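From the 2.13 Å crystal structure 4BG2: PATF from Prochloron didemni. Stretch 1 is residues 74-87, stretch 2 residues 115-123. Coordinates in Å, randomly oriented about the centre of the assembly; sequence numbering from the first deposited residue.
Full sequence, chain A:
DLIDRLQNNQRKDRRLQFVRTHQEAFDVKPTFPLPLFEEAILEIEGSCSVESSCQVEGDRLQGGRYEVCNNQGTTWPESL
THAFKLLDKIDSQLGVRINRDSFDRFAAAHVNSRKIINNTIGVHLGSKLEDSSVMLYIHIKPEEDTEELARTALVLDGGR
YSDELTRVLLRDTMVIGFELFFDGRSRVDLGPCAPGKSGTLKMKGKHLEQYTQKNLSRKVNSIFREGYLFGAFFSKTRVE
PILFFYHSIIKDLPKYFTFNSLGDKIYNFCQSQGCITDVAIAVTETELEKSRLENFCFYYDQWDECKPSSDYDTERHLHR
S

Stretch 1 74-87: TTWPESLTHAFKLL
Stretch 2 (115-123) KIINNTIGV

Contact between residues 74-87 and 115-123 of PatF, burying 624 Å² over both sides. Thr-74 to Pro-77 are extended or turn-like, with a cis peptide before Pro-77, and lead into a helix that runs on past Leu-87. Strands 116-119 and 121-123 lie beside it, pointing roughly the same way: the helix axis makes 26° with the first strand at 8.0 Å closest approach and 31° with the second at 9.0 Å. CA register pairs Thr-74 with Ile-117 (4.5 Å), Trp-76 with Asn-118 (4.5 Å), Ser-79 with Asn-119 (5.8 Å) and Ala-83 with Ile-121 (5.9 Å). Ile-117 (phi/psi -77/-53) breaks the extended run, and its O accepts from both Thr-75 N (2.9 Å) and Trp-76 N (3.1 Å), pinning the loop to the strand. The CA-to-CB bond of Ile-117 points away from the loop. Trp-76 (chi1 t, chi2 -93°) lays one indole face against Ile-116 (m, t), whose CG2 sits 3.7 Å from the centroid of the five-membered ring, 28° off its normal, and 3.4 Å from Trp-76 CD2: a methyl bump on a flat wall. Thr-75 (p) brings OG1 to 3.4 Å from Asn-118 CB, and one water lies 2.6 Å from that OG1. Asn-119 (chi1 p, chi2 -87°) points its amide at the backbone and side chain of Ser-79. Ser-79 OG (p) donates to Asn-119 OD1 at 2.5 Å, while Asn-119 ND2 makes a weak bond to Ser-79 O (3.3 Å) and a better one to its neighbour Thr-120 O (3.0 Å). Ala-83 packs beside this amide, its CB 3.9 Å from Asn-119 ND2. Ile-121 (p, t) fills the next hollow: its CG2 meets His-82 CB and Ala-83 CB, both at 4.1 Å, and its CB lies 4.2 Å from CD2 of Leu-86 (t, p). Leu-86 CD2 also reaches Gly-122 O at 4.2 Å.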

# COMPACT_ATOMS: atom_id res chain seq x y z
N THR A 74 -10.39 14.71 3.00
CA THR A 74 -11.09 13.60 3.61
C THR A 74 -12.25 13.11 2.77
O THR A 74 -13.17 13.86 2.53
CB THR A 74 -11.59 14.00 5.00
OG1 THR A 74 -10.46 14.15 5.86
CG2 THR A 74 -12.53 12.94 5.60
N THR A 75 -12.21 11.85 2.35
CA THR A 75 -13.36 11.23 1.67
C THR A 75 -14.01 10.07 2.44
O THR A 75 -14.96 9.46 1.95
CB THR A 75 -13.01 10.78 0.23
OG1 THR A 75 -11.80 10.04 0.23
CG2 THR A 75 -12.83 11.97 -0.69
N TRP A 76 -13.50 9.76 3.62
CA TRP A 76 -14.16 8.80 4.50
C TRP A 76 -15.44 9.41 5.06
O TRP A 76 -15.42 10.55 5.49
CB TRP A 76 -13.25 8.45 5.67
CG TRP A 76 -13.80 7.42 6.60
CD1 TRP A 76 -14.50 7.64 7.74
CD2 TRP A 76 -13.64 6.00 6.50
NE1 TRP A 76 -14.80 6.46 8.36
CE2 TRP A 76 -14.29 5.43 7.63
CE3 TRP A 76 -13.02 5.15 5.57
CZ2 TRP A 76 -14.34 4.06 7.85
CZ3 TRP A 76 -13.06 3.79 5.79
CH2 TRP A 76 -13.71 3.24 6.93
N PRO A 77 -16.54 8.65 5.09
CA PRO A 77 -16.71 7.25 4.77
C PRO A 77 -17.20 6.96 3.36
O PRO A 77 -17.36 5.79 3.02
CB PRO A 77 -17.79 6.82 5.78
CG PRO A 77 -18.69 8.02 5.89
CD PRO A 77 -17.79 9.22 5.66
N GLU A 78 -17.45 7.98 2.55
CA GLU A 78 -17.89 7.73 1.17
C GLU A 78 -16.88 6.95 0.34
O GLU A 78 -17.27 6.24 -0.60
CB GLU A 78 -18.36 9.00 0.44
CG GLU A 78 -17.36 10.15 0.28
CD GLU A 78 -17.35 11.14 1.44
OE1 GLU A 78 -18.05 10.92 2.47
OE2 GLU A 78 -16.61 12.14 1.28
N SER A 79 -15.60 7.04 0.69
CA SER A 79 -14.59 6.22 0.02
C SER A 79 -14.89 4.71 0.11
O SER A 79 -14.46 3.93 -0.74
CB SER A 79 -13.19 6.52 0.58
OG SER A 79 -13.14 6.32 1.98
N LEU A 80 -15.62 4.29 1.14
CA LEU A 80 -16.00 2.89 1.27
C LEU A 80 -16.85 2.37 0.10
O LEU A 80 -16.75 1.22 -0.28
CB LEU A 80 -16.74 2.62 2.59
CG LEU A 80 -15.91 2.69 3.89
CD1 LEU A 80 -16.82 2.75 5.10
CD2 LEU A 80 -14.95 1.52 3.99
N THR A 81 -17.68 3.21 -0.49
CA THR A 81 -18.56 2.74 -1.53
C THR A 81 -17.75 2.16 -2.68
O THR A 81 -18.14 1.17 -3.26
CB THR A 81 -19.47 3.86 -2.05
OG1 THR A 81 -18.66 4.97 -2.47
CG2 THR A 81 -20.41 4.29 -0.96
N HIS A 82 -16.60 2.76 -2.98
CA HIS A 82 -15.73 2.23 -4.03
C HIS A 82 -15.22 0.84 -3.70
O HIS A 82 -15.14 -0.02 -4.57
CB HIS A 82 -14.56 3.20 -4.29
CG HIS A 82 -15.00 4.54 -4.79
ND1 HIS A 82 -15.68 4.69 -5.98
CD2 HIS A 82 -14.94 5.77 -4.24
CE1 HIS A 82 -15.99 5.96 -6.15
NE2 HIS A 82 -15.54 6.64 -5.11
N ALA A 83 -14.86 0.63 -2.45
CA ALA A 83 -14.37 -0.66 -2.00
C ALA A 83 -15.45 -1.72 -2.11
O ALA A 83 -15.24 -2.79 -2.67
CB ALA A 83 -13.90 -0.56 -0.56
N PHE A 84 -16.62 -1.41 -1.57
CA PHE A 84 -17.73 -2.37 -1.60
C PHE A 84 -18.16 -2.71 -3.01
O PHE A 84 -18.40 -3.86 -3.30
CB PHE A 84 -18.91 -1.87 -0.75
CG PHE A 84 -18.60 -1.80 0.73
CD1 PHE A 84 -18.00 -2.85 1.40
CD2 PHE A 84 -18.93 -0.68 1.46
CE1 PHE A 84 -17.73 -2.80 2.75
CE2 PHE A 84 -18.68 -0.61 2.82
CZ PHE A 84 -18.06 -1.66 3.46
N LYS A 85 -18.27 -1.71 -3.89
CA LYS A 85 -18.57 -1.98 -5.31
C LYS A 85 -17.57 -2.92 -5.94
O LYS A 85 -17.94 -3.81 -6.69
CB LYS A 85 -18.54 -0.70 -6.14
CG LYS A 85 -19.81 0.14 -6.12
CD LYS A 85 -19.48 1.51 -6.72
CE LYS A 85 -20.69 2.19 -7.31
NZ LYS A 85 -21.79 2.28 -6.31
N LEU A 86 -16.29 -2.69 -5.66
CA LEU A 86 -15.22 -3.51 -6.23
C LEU A 86 -15.31 -4.93 -5.74
O LEU A 86 -15.24 -5.88 -6.54
CB LEU A 86 -13.84 -2.92 -5.88
CG LEU A 86 -12.63 -3.68 -6.41
CD1 LEU A 86 -12.67 -3.71 -7.93
CD2 LEU A 86 -11.32 -3.06 -5.90
N LEU A 87 -15.47 -5.09 -4.43
CA LEU A 87 -15.61 -6.40 -3.82
C LEU A 87 -16.83 -7.15 -4.38
O LEU A 87 -16.74 -8.35 -4.61
CB LEU A 87 -15.71 -6.29 -2.31
CG LEU A 87 -14.46 -5.82 -1.54
CD1 LEU A 87 -14.80 -5.57 -0.10
CD2 LEU A 87 -13.33 -6.83 -1.63
N LYS A 115 -11.67 10.45 12.38
CA LYS A 115 -10.20 10.33 12.44
C LYS A 115 -9.58 9.58 11.27
O LYS A 115 -8.39 9.27 11.30
CB LYS A 115 -9.84 9.67 13.76
CG LYS A 115 -10.34 10.48 14.95
CD LYS A 115 -10.27 9.68 16.23
CE LYS A 115 -10.65 10.52 17.41
NZ LYS A 115 -10.16 9.82 18.63
N ILE A 116 -10.39 9.33 10.25
CA ILE A 116 -9.98 8.59 9.07
C ILE A 116 -10.04 9.53 7.86
O ILE A 116 -11.04 10.23 7.65
CB ILE A 116 -10.88 7.34 8.84
CG1 ILE A 116 -10.74 6.39 10.02
CG2 ILE A 116 -10.50 6.61 7.56
CD1 ILE A 116 -11.71 5.22 10.03
N ILE A 117 -8.95 9.56 7.09
CA ILE A 117 -8.87 10.38 5.88
C ILE A 117 -9.65 9.71 4.76
O ILE A 117 -10.51 10.32 4.15
CB ILE A 117 -7.41 10.59 5.41
CG1 ILE A 117 -6.61 11.35 6.47
CG2 ILE A 117 -7.38 11.36 4.11
CD1 ILE A 117 -5.11 11.39 6.21
N ASN A 118 -9.33 8.46 4.50
CA ASN A 118 -9.95 7.72 3.41
C ASN A 118 -9.57 6.27 3.50
O ASN A 118 -8.79 5.87 4.37
CB ASN A 118 -9.52 8.28 2.04
CG ASN A 118 -8.03 8.08 1.74
OD1 ASN A 118 -7.42 7.06 2.08
ND2 ASN A 118 -7.46 9.02 1.03
N ASN A 119 -10.13 5.50 2.60
CA ASN A 119 -9.57 4.21 2.24
C ASN A 119 -9.16 4.24 0.76
O ASN A 119 -9.66 5.05 0.01
CB ASN A 119 -10.54 3.08 2.52
CG ASN A 119 -11.78 3.15 1.65
OD1 ASN A 119 -12.77 3.82 1.99
ND2 ASN A 119 -11.74 2.47 0.52
N THR A 120 -8.22 3.38 0.39
CA THR A 120 -7.82 3.22 -0.99
C THR A 120 -8.65 2.11 -1.61
O THR A 120 -9.40 1.40 -0.93
CB THR A 120 -6.35 2.75 -1.10
OG1 THR A 120 -6.22 1.50 -0.46
CG2 THR A 120 -5.39 3.70 -0.43
N ILE A 121 -8.50 1.91 -2.91
CA ILE A 121 -8.83 0.62 -3.47
C ILE A 121 -7.64 0.16 -4.29
O ILE A 121 -6.96 0.94 -4.93
CB ILE A 121 -10.11 0.61 -4.33
CG1 ILE A 121 -10.09 1.68 -5.40
CG2 ILE A 121 -11.35 0.80 -3.46
CD1 ILE A 121 -11.09 1.47 -6.49
N GLY A 122 -7.45 -1.14 -4.30
CA GLY A 122 -6.34 -1.70 -4.98
C GLY A 122 -6.51 -3.15 -5.27
O GLY A 122 -7.36 -3.82 -4.68
N VAL A 123 -5.71 -3.61 -6.23
CA VAL A 123 -5.62 -4.99 -6.60
C VAL A 123 -4.15 -5.38 -6.74
O VAL A 123 -3.35 -4.60 -7.27
CB VAL A 123 -6.34 -5.32 -7.93
CG1 VAL A 123 -7.83 -5.20 -7.77
CG2 VAL A 123 -5.85 -4.45 -9.09
O HOH W 1 -9.67 11.46 0.31